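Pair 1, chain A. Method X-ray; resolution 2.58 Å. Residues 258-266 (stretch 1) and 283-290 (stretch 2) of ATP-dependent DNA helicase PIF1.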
# COMPACT_ATOMS: atom_id res chain seq x y z
N VAL A 258 -28.03 0.79 11.63
CA VAL A 258 -26.99 0.44 10.66
C VAL A 258 -27.47 -0.53 9.58
O VAL A 258 -28.14 -1.53 9.86
CB VAL A 258 -25.79 -0.18 11.41
CG1 VAL A 258 -26.27 -1.25 12.38
CG2 VAL A 258 -24.77 -0.76 10.43
N VAL A 259 -27.10 -0.22 8.33
CA VAL A 259 -27.43 -1.02 7.16
C VAL A 259 -26.37 -2.10 6.98
O VAL A 259 -25.17 -1.83 7.06
CB VAL A 259 -27.52 -0.12 5.91
CG1 VAL A 259 -27.85 -0.95 4.67
CG2 VAL A 259 -28.53 0.99 6.11
N VAL A 260 -26.82 -3.32 6.72
CA VAL A 260 -25.95 -4.49 6.62
C VAL A 260 -26.03 -5.02 5.20
O VAL A 260 -27.10 -5.41 4.73
CB VAL A 260 -26.33 -5.58 7.64
CG1 VAL A 260 -25.43 -6.79 7.46
CG2 VAL A 260 -26.25 -5.04 9.06
N TYR A 261 -24.89 -5.04 4.52
CA TYR A 261 -24.79 -5.54 3.16
C TYR A 261 -23.99 -6.84 3.19
O TYR A 261 -22.77 -6.82 3.38
CB TYR A 261 -24.10 -4.53 2.25
CG TYR A 261 -24.93 -3.32 1.89
CD1 TYR A 261 -26.03 -3.44 1.06
CD2 TYR A 261 -24.58 -2.06 2.35
CE1 TYR A 261 -26.78 -2.33 0.72
CE2 TYR A 261 -25.32 -0.95 2.01
CZ TYR A 261 -26.42 -1.09 1.19
OH TYR A 261 -27.17 0.01 0.84
N ASN A 262 -24.68 -7.96 3.00
CA ASN A 262 -24.02 -9.25 2.91
C ASN A 262 -23.55 -9.49 1.48
O ASN A 262 -24.24 -9.15 0.52
CB ASN A 262 -24.96 -10.37 3.36
CG ASN A 262 -25.30 -10.29 4.83
OD1 ASN A 262 -24.43 -10.01 5.67
ND2 ASN A 262 -26.57 -10.52 5.16
N SER A 263 -22.36 -10.08 1.35
CA SER A 263 -21.81 -10.38 0.04
C SER A 263 -22.42 -11.67 -0.50
O SER A 263 -22.75 -12.59 0.25
CB SER A 263 -20.29 -10.54 0.12
OG SER A 263 -19.94 -11.68 0.87
N VAL A 264 -22.53 -11.72 -1.82
CA VAL A 264 -22.96 -12.93 -2.51
C VAL A 264 -21.70 -13.68 -2.93
O VAL A 264 -20.95 -13.21 -3.78
CB VAL A 264 -23.84 -12.61 -3.73
CG1 VAL A 264 -24.28 -13.90 -4.41
CG2 VAL A 264 -25.04 -11.78 -3.30
N ASP A 265 -21.46 -14.83 -2.30
CA ASP A 265 -20.25 -15.61 -2.50
C ASP A 265 -20.60 -16.90 -3.23
O ASP A 265 -21.39 -17.71 -2.73
CB ASP A 265 -19.58 -15.91 -1.16
CG ASP A 265 -18.91 -14.68 -0.56
OD1 ASP A 265 -18.96 -13.61 -1.20
OD2 ASP A 265 -18.35 -14.79 0.55
N THR A 266 -20.02 -17.09 -4.41
CA THR A 266 -20.21 -18.30 -5.20
C THR A 266 -18.85 -18.82 -5.65
O THR A 266 -17.82 -18.14 -5.52
CB THR A 266 -21.11 -18.05 -6.42
OG1 THR A 266 -20.58 -16.96 -7.18
CG2 THR A 266 -22.51 -17.71 -5.98
N ALA A 283 -12.62 -7.09 -0.46
CA ALA A 283 -14.04 -6.81 -0.31
C ALA A 283 -14.60 -7.59 0.87
O ALA A 283 -14.38 -8.81 0.96
CB ALA A 283 -14.79 -7.17 -1.59
N PRO A 284 -15.32 -6.95 1.78
CA PRO A 284 -15.74 -7.64 3.01
C PRO A 284 -16.96 -8.52 2.80
O PRO A 284 -17.86 -8.22 2.01
CB PRO A 284 -16.05 -6.48 3.96
CG PRO A 284 -16.51 -5.39 3.05
CD PRO A 284 -15.65 -5.52 1.81
N GLN A 285 -16.98 -9.62 3.55
CA GLN A 285 -18.14 -10.50 3.51
C GLN A 285 -19.37 -9.80 4.07
O GLN A 285 -20.48 -9.94 3.53
CB GLN A 285 -17.85 -11.79 4.28
CG GLN A 285 -18.91 -12.85 4.07
CD GLN A 285 -18.77 -13.99 5.05
OE1 GLN A 285 -18.21 -13.83 6.13
NE2 GLN A 285 -19.27 -15.16 4.67
N VAL A 286 -19.21 -9.06 5.17
CA VAL A 286 -20.29 -8.26 5.75
C VAL A 286 -19.83 -6.80 5.79
O VAL A 286 -18.85 -6.47 6.47
CB VAL A 286 -20.67 -8.75 7.16
CG1 VAL A 286 -21.81 -7.91 7.73
CG2 VAL A 286 -21.06 -10.23 7.12
N LEU A 287 -20.54 -5.94 5.06
CA LEU A 287 -20.25 -4.51 4.99
C LEU A 287 -21.32 -3.76 5.79
O LEU A 287 -22.47 -3.68 5.35
CB LEU A 287 -20.21 -4.03 3.54
CG LEU A 287 -19.99 -2.53 3.30
CD1 LEU A 287 -18.69 -2.06 3.93
CD2 LEU A 287 -20.00 -2.21 1.81
N ASN A 288 -20.94 -3.24 6.96
CA ASN A 288 -21.86 -2.51 7.82
C ASN A 288 -21.66 -1.01 7.62
O ASN A 288 -20.55 -0.51 7.78
CB ASN A 288 -21.65 -2.88 9.29
CG ASN A 288 -21.91 -4.35 9.56
OD1 ASN A 288 -23.06 -4.80 9.59
ND2 ASN A 288 -20.84 -5.11 9.79
N LEU A 289 -22.75 -0.31 7.29
CA LEU A 289 -22.67 1.11 6.98
C LEU A 289 -23.79 1.86 7.68
O LEU A 289 -24.95 1.43 7.65
CB LEU A 289 -22.75 1.35 5.47
CG LEU A 289 -21.61 0.81 4.60
CD1 LEU A 289 -21.87 1.14 3.14
CD2 LEU A 289 -20.27 1.36 5.05
N LYS A 290 -23.45 2.98 8.32
CA LYS A 290 -24.44 3.95 8.78
C LYS A 290 -24.31 5.22 7.95
O LYS A 290 -23.48 5.32 7.04
CB LYS A 290 -24.26 4.27 10.27
CG LYS A 290 -24.71 3.17 11.20
CD LYS A 290 -24.42 3.51 12.65
CE LYS A 290 -24.85 2.39 13.57
NZ LYS A 290 -24.50 2.65 14.99

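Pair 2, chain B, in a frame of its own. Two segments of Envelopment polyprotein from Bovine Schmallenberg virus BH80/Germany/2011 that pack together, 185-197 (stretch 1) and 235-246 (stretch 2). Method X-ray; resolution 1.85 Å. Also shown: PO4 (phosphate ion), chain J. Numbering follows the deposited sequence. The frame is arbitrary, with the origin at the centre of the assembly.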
# COMPACT_ATOMS: atom_id res chain seq x y z
N PRO B 185 -8.19 5.82 -30.21
CA PRO B 185 -7.90 6.14 -28.79
C PRO B 185 -9.18 6.15 -27.97
O PRO B 185 -10.18 6.76 -28.37
CB PRO B 185 -7.28 7.55 -28.87
CG PRO B 185 -6.95 7.78 -30.29
CD PRO B 185 -7.83 6.89 -31.15
N GLU B 186 -9.11 5.51 -26.78
CA GLU B 186 -10.26 5.42 -25.86
C GLU B 186 -9.89 5.76 -24.41
O GLU B 186 -10.70 6.38 -23.71
CB GLU B 186 -10.89 4.02 -25.94
CG GLU B 186 -11.55 3.74 -27.33
CD GLU B 186 -12.94 4.34 -27.42
OE1 GLU B 186 -13.58 4.27 -28.50
OE2 GLU B 186 -13.41 4.87 -26.36
N TYR B 187 -8.68 5.42 -23.96
CA TYR B 187 -8.25 5.72 -22.58
C TYR B 187 -6.90 6.43 -22.62
O TYR B 187 -6.06 6.14 -23.49
CB TYR B 187 -8.11 4.45 -21.71
CG TYR B 187 -9.36 3.63 -21.46
CD1 TYR B 187 -9.87 2.77 -22.45
CD2 TYR B 187 -10.00 3.66 -20.20
CE1 TYR B 187 -10.99 1.99 -22.20
CE2 TYR B 187 -11.13 2.89 -19.95
CZ TYR B 187 -11.62 2.05 -20.95
OH TYR B 187 -12.72 1.25 -20.71
N LYS B 188 -6.69 7.36 -21.67
CA LYS B 188 -5.41 8.03 -21.45
C LYS B 188 -4.82 7.52 -20.16
O LYS B 188 -5.49 7.50 -19.13
CB LYS B 188 -5.54 9.56 -21.37
CG LYS B 188 -6.34 10.17 -22.52
CD LYS B 188 -6.20 11.71 -22.54
CE LYS B 188 -6.48 12.28 -23.94
NZ LYS B 188 -7.81 11.88 -24.46
N ILE B 189 -3.56 7.13 -20.20
CA ILE B 189 -2.88 6.48 -19.09
C ILE B 189 -1.85 7.45 -18.55
O ILE B 189 -1.11 8.11 -19.33
CB ILE B 189 -2.27 5.12 -19.50
CG1 ILE B 189 -3.34 4.00 -19.59
CG2 ILE B 189 -1.22 4.69 -18.44
CD1 ILE B 189 -4.50 4.18 -20.57
N TYR B 190 -1.86 7.60 -17.18
CA TYR B 190 -1.00 8.47 -16.39
C TYR B 190 -0.27 7.70 -15.30
O TYR B 190 -0.76 6.69 -14.79
CB TYR B 190 -1.79 9.56 -15.69
CG TYR B 190 -2.55 10.45 -16.66
CD1 TYR B 190 -3.79 10.08 -17.13
CD2 TYR B 190 -2.04 11.69 -17.01
CE1 TYR B 190 -4.50 10.91 -18.02
CE2 TYR B 190 -2.74 12.53 -17.85
CZ TYR B 190 -3.97 12.14 -18.34
OH TYR B 190 -4.68 12.99 -19.15
N LYS B 191 0.91 8.19 -14.94
CA LYS B 191 1.71 7.64 -13.86
C LYS B 191 1.85 8.68 -12.74
O LYS B 191 2.07 9.87 -13.02
CB LYS B 191 3.09 7.25 -14.37
CG LYS B 191 3.89 6.42 -13.38
CD LYS B 191 5.25 6.11 -14.01
CE LYS B 191 6.00 5.09 -13.18
NZ LYS B 191 7.28 4.60 -13.84
N LYS B 192 1.86 8.21 -11.49
CA LYS B 192 2.08 9.12 -10.33
C LYS B 192 3.48 9.74 -10.43
O LYS B 192 4.46 9.03 -10.71
CB LYS B 192 1.92 8.32 -9.04
CG LYS B 192 2.04 9.15 -7.71
CD LYS B 192 1.37 8.41 -6.54
CE LYS B 192 2.12 7.15 -6.21
NZ LYS B 192 1.29 6.21 -5.38
N SER B 193 3.56 11.08 -10.28
CA SER B 193 4.80 11.83 -10.52
C SER B 193 5.14 12.75 -9.35
O SER B 193 5.80 13.79 -9.55
CB SER B 193 4.70 12.63 -11.83
OG SER B 193 3.62 13.57 -11.81
N SER B 194 4.70 12.40 -8.14
CA SER B 194 5.06 13.09 -6.89
C SER B 194 4.83 12.11 -5.75
O SER B 194 4.22 11.04 -5.93
CB SER B 194 4.22 14.36 -6.67
OG SER B 194 2.89 14.00 -6.34
N ILE B 195 5.34 12.45 -4.58
CA ILE B 195 4.83 11.77 -3.39
C ILE B 195 3.36 12.17 -3.20
O ILE B 195 2.90 13.23 -3.68
CB ILE B 195 5.69 12.14 -2.17
CG1 ILE B 195 5.37 11.24 -0.96
CG2 ILE B 195 5.56 13.64 -1.89
CD1 ILE B 195 6.43 11.29 0.20
N GLU B 196 2.59 11.31 -2.56
CA GLU B 196 1.27 11.81 -2.24
C GLU B 196 1.37 12.61 -0.95
O GLU B 196 2.33 12.47 -0.20
CB GLU B 196 0.26 10.66 -2.08
CG GLU B 196 0.48 9.73 -0.85
CD GLU B 196 -0.68 8.71 -0.71
OE1 GLU B 196 -0.74 7.78 -1.53
OE2 GLU B 196 -1.54 8.83 0.19
N GLN B 197 0.41 13.50 -0.74
CA GLN B 197 0.42 14.31 0.48
C GLN B 197 -1.00 14.47 0.99
O GLN B 197 -1.96 14.40 0.23
CB GLN B 197 1.09 15.68 0.23
CG GLN B 197 0.38 16.55 -0.79
CD GLN B 197 1.22 17.75 -1.11
OE1 GLN B 197 2.26 17.62 -1.76
NE2 GLN B 197 0.81 18.93 -0.63
N MET B 235 1.03 7.96 4.46
CA MET B 235 0.09 7.05 3.80
C MET B 235 0.59 6.74 2.41
O MET B 235 1.39 7.48 1.83
CB MET B 235 -1.34 7.63 3.66
CG MET B 235 -1.86 8.03 5.11
SD MET B 235 -3.54 8.68 5.10
CE MET B 235 -4.59 7.37 4.52
N ASP B 236 0.11 5.64 1.90
CA ASP B 236 0.48 5.18 0.56
C ASP B 236 -0.81 4.58 -0.04
O ASP B 236 -1.00 3.39 -0.19
CB ASP B 236 1.66 4.21 0.64
CG ASP B 236 2.09 3.74 -0.74
OD1 ASP B 236 1.81 4.50 -1.69
OD2 ASP B 236 2.67 2.63 -0.87
N SER B 237 -1.75 5.45 -0.37
CA SER B 237 -3.14 5.13 -0.68
C SER B 237 -3.42 5.29 -2.18
O SER B 237 -4.33 4.64 -2.70
CB SER B 237 -4.12 6.04 0.13
OG SER B 237 -4.04 7.51 -0.17
N MET B 238 -2.62 6.02 -2.87
CA MET B 238 -3.01 6.41 -4.23
C MET B 238 -2.29 5.54 -5.27
O MET B 238 -1.15 5.15 -5.07
CB MET B 238 -2.68 7.88 -4.45
CG MET B 238 -3.63 8.82 -3.47
SD MET B 238 -3.40 10.45 -3.96
CE MET B 238 -4.29 10.64 -5.55
N PRO B 239 -2.97 5.25 -6.37
CA PRO B 239 -2.47 4.26 -7.33
C PRO B 239 -1.26 4.77 -8.12
O PRO B 239 -1.12 5.96 -8.39
CB PRO B 239 -3.66 4.03 -8.27
CG PRO B 239 -4.43 5.29 -8.22
CD PRO B 239 -4.34 5.68 -6.70
N ASN B 240 -0.41 3.84 -8.53
CA ASN B 240 0.77 4.28 -9.27
C ASN B 240 0.44 4.61 -10.72
O ASN B 240 0.95 5.59 -11.27
CB ASN B 240 1.85 3.21 -9.19
CG ASN B 240 3.09 3.75 -8.55
OD1 ASN B 240 3.10 4.09 -7.33
ND2 ASN B 240 4.14 3.90 -9.35
N ILE B 241 -0.42 3.82 -11.33
CA ILE B 241 -0.82 4.05 -12.72
C ILE B 241 -2.34 4.07 -12.76
O ILE B 241 -3.00 3.28 -12.10
CB ILE B 241 -0.25 2.97 -13.67
CG1 ILE B 241 1.27 3.19 -13.77
CG2 ILE B 241 -0.89 3.05 -15.10
CD1 ILE B 241 2.02 2.17 -14.53
N ILE B 242 -2.89 4.97 -13.56
CA ILE B 242 -4.33 5.06 -13.73
C ILE B 242 -4.67 5.15 -15.22
O ILE B 242 -3.85 5.57 -16.04
CB ILE B 242 -4.90 6.30 -13.01
CG1 ILE B 242 -4.23 7.57 -13.57
CG2 ILE B 242 -4.74 6.13 -11.50
CD1 ILE B 242 -4.91 8.91 -13.10
N ALA B 243 -5.93 4.88 -15.52
CA ALA B 243 -6.44 5.09 -16.86
C ALA B 243 -7.66 5.98 -16.73
O ALA B 243 -8.42 5.86 -15.77
CB ALA B 243 -6.76 3.77 -17.57
N VAL B 244 -7.80 6.94 -17.63
CA VAL B 244 -8.82 7.98 -17.54
C VAL B 244 -9.68 7.92 -18.79
O VAL B 244 -9.15 7.91 -19.91
CB VAL B 244 -8.17 9.37 -17.37
CG1 VAL B 244 -9.24 10.45 -17.40
CG2 VAL B 244 -7.39 9.41 -16.01
N LYS B 245 -11.01 7.86 -18.58
CA LYS B 245 -11.97 7.94 -19.68
C LYS B 245 -13.18 8.73 -19.21
O LYS B 245 -13.81 8.38 -18.20
CB LYS B 245 -12.42 6.56 -20.19
CG LYS B 245 -13.50 6.62 -21.30
CD LYS B 245 -13.54 5.29 -22.05
CE LYS B 245 -14.33 5.40 -23.34
NZ LYS B 245 -13.83 6.51 -24.19
N ASN B 246 -13.50 9.81 -19.93
CA ASN B 246 -14.72 10.60 -19.65
C ASN B 246 -14.72 11.11 -18.23
O ASN B 246 -15.71 10.99 -17.50
CB ASN B 246 -15.99 9.80 -19.94
CG ASN B 246 -16.16 9.51 -21.42
OD1 ASN B 246 -15.91 10.37 -22.26
ND2 ASN B 246 -16.52 8.27 -21.74
P PO4 J . 2.78 22.35 -0.57
O1 PO4 J . 1.59 21.98 -1.42
O2 PO4 J . 3.91 22.81 -1.48
O3 PO4 J . 3.25 21.20 0.29
O4 PO4 J . 2.38 23.46 0.37
O HOH W 1 -9.79 9.92 -22.63
O HOH W 2 1.51 6.91 -2.70

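What backbone arrangement do the two pairs share? Each is a two-stranded antiparallel ladder, and the central backbones superpose with an RMSD of 0.8 Å. The matched hydrogen bonds run in the same register. In pair 1, Tyr A261 N donates to Leu A287 O at 2.9 Å and Leu A287 N returns a bond to Tyr A261 O at 2.9 Å; in pair 2, Tyr B190 and Ile B242 do the same, with Tyr B190 N to Ile B242 O at 3.1 Å and Ile B242 N to Tyr B190 O at 3.0 Å. One step on, Ser A263 N bonds to Gln A285 O at 2.9 Å, as Lys B192 N does to Asn B240 O at 2.8 Å.

How is the face carrying the matched tyrosines packed? Tyr A261 and Tyr B190 both take rotamer m, and each meets an aliphatic partner directly across the ladder: Tyr A261 CB lies 4.1 Å from Leu A287 CB, and Tyr B190 CB lies 3.8 Å from Ile B242 CG1. Each ring also reaches the next aliphatic residue on the opposing strand. In pair 1, Tyr A261 CE2 comes within 4.2 Å of Leu A289 CD1, which sits at the ring edge; in pair 2, Tyr B190 CE1 approaches Val B244 CG2 to 3.8 Å.

What changes on the other face? Val A260 and Ile B189 match, as do Val A286 and Ile B241, and both pairs make an apolar diagonal contact: Val A260 CG1 to Val A286 CG1 at 3.8 Å, Ile B189 CG2 to Ile B241 CG2 at 3.7 Å. Directly across from the first residue of each diagonal, however, Asn A288 is replaced by Ala B243. The asparagine brings OD1 to 3.2 Å from Val A260 CG2, whereas the small alanine methyl CB is met by Ile B189 CD1 at 3.8 Å.

How do polar side chains finish the two ends? At one end, Lys A290 extends past Val A258, its CE 3.5 Å from Val A258 CB. The matched Lys B245 lays CD over the face of the Tyr B187 ring, 4.0 Å from the ring centroid, and its NZ forms a salt bridge with Glu B186 OE2 at 2.8 Å. At the other end, Ser A263 OG turns within its own stretch to bond Asp A265 OD1 at 3.0 Å. The longer Lys B192 instead crosses to the opposing stretch, its NZ bonding Met B238 O at 2.7 Å.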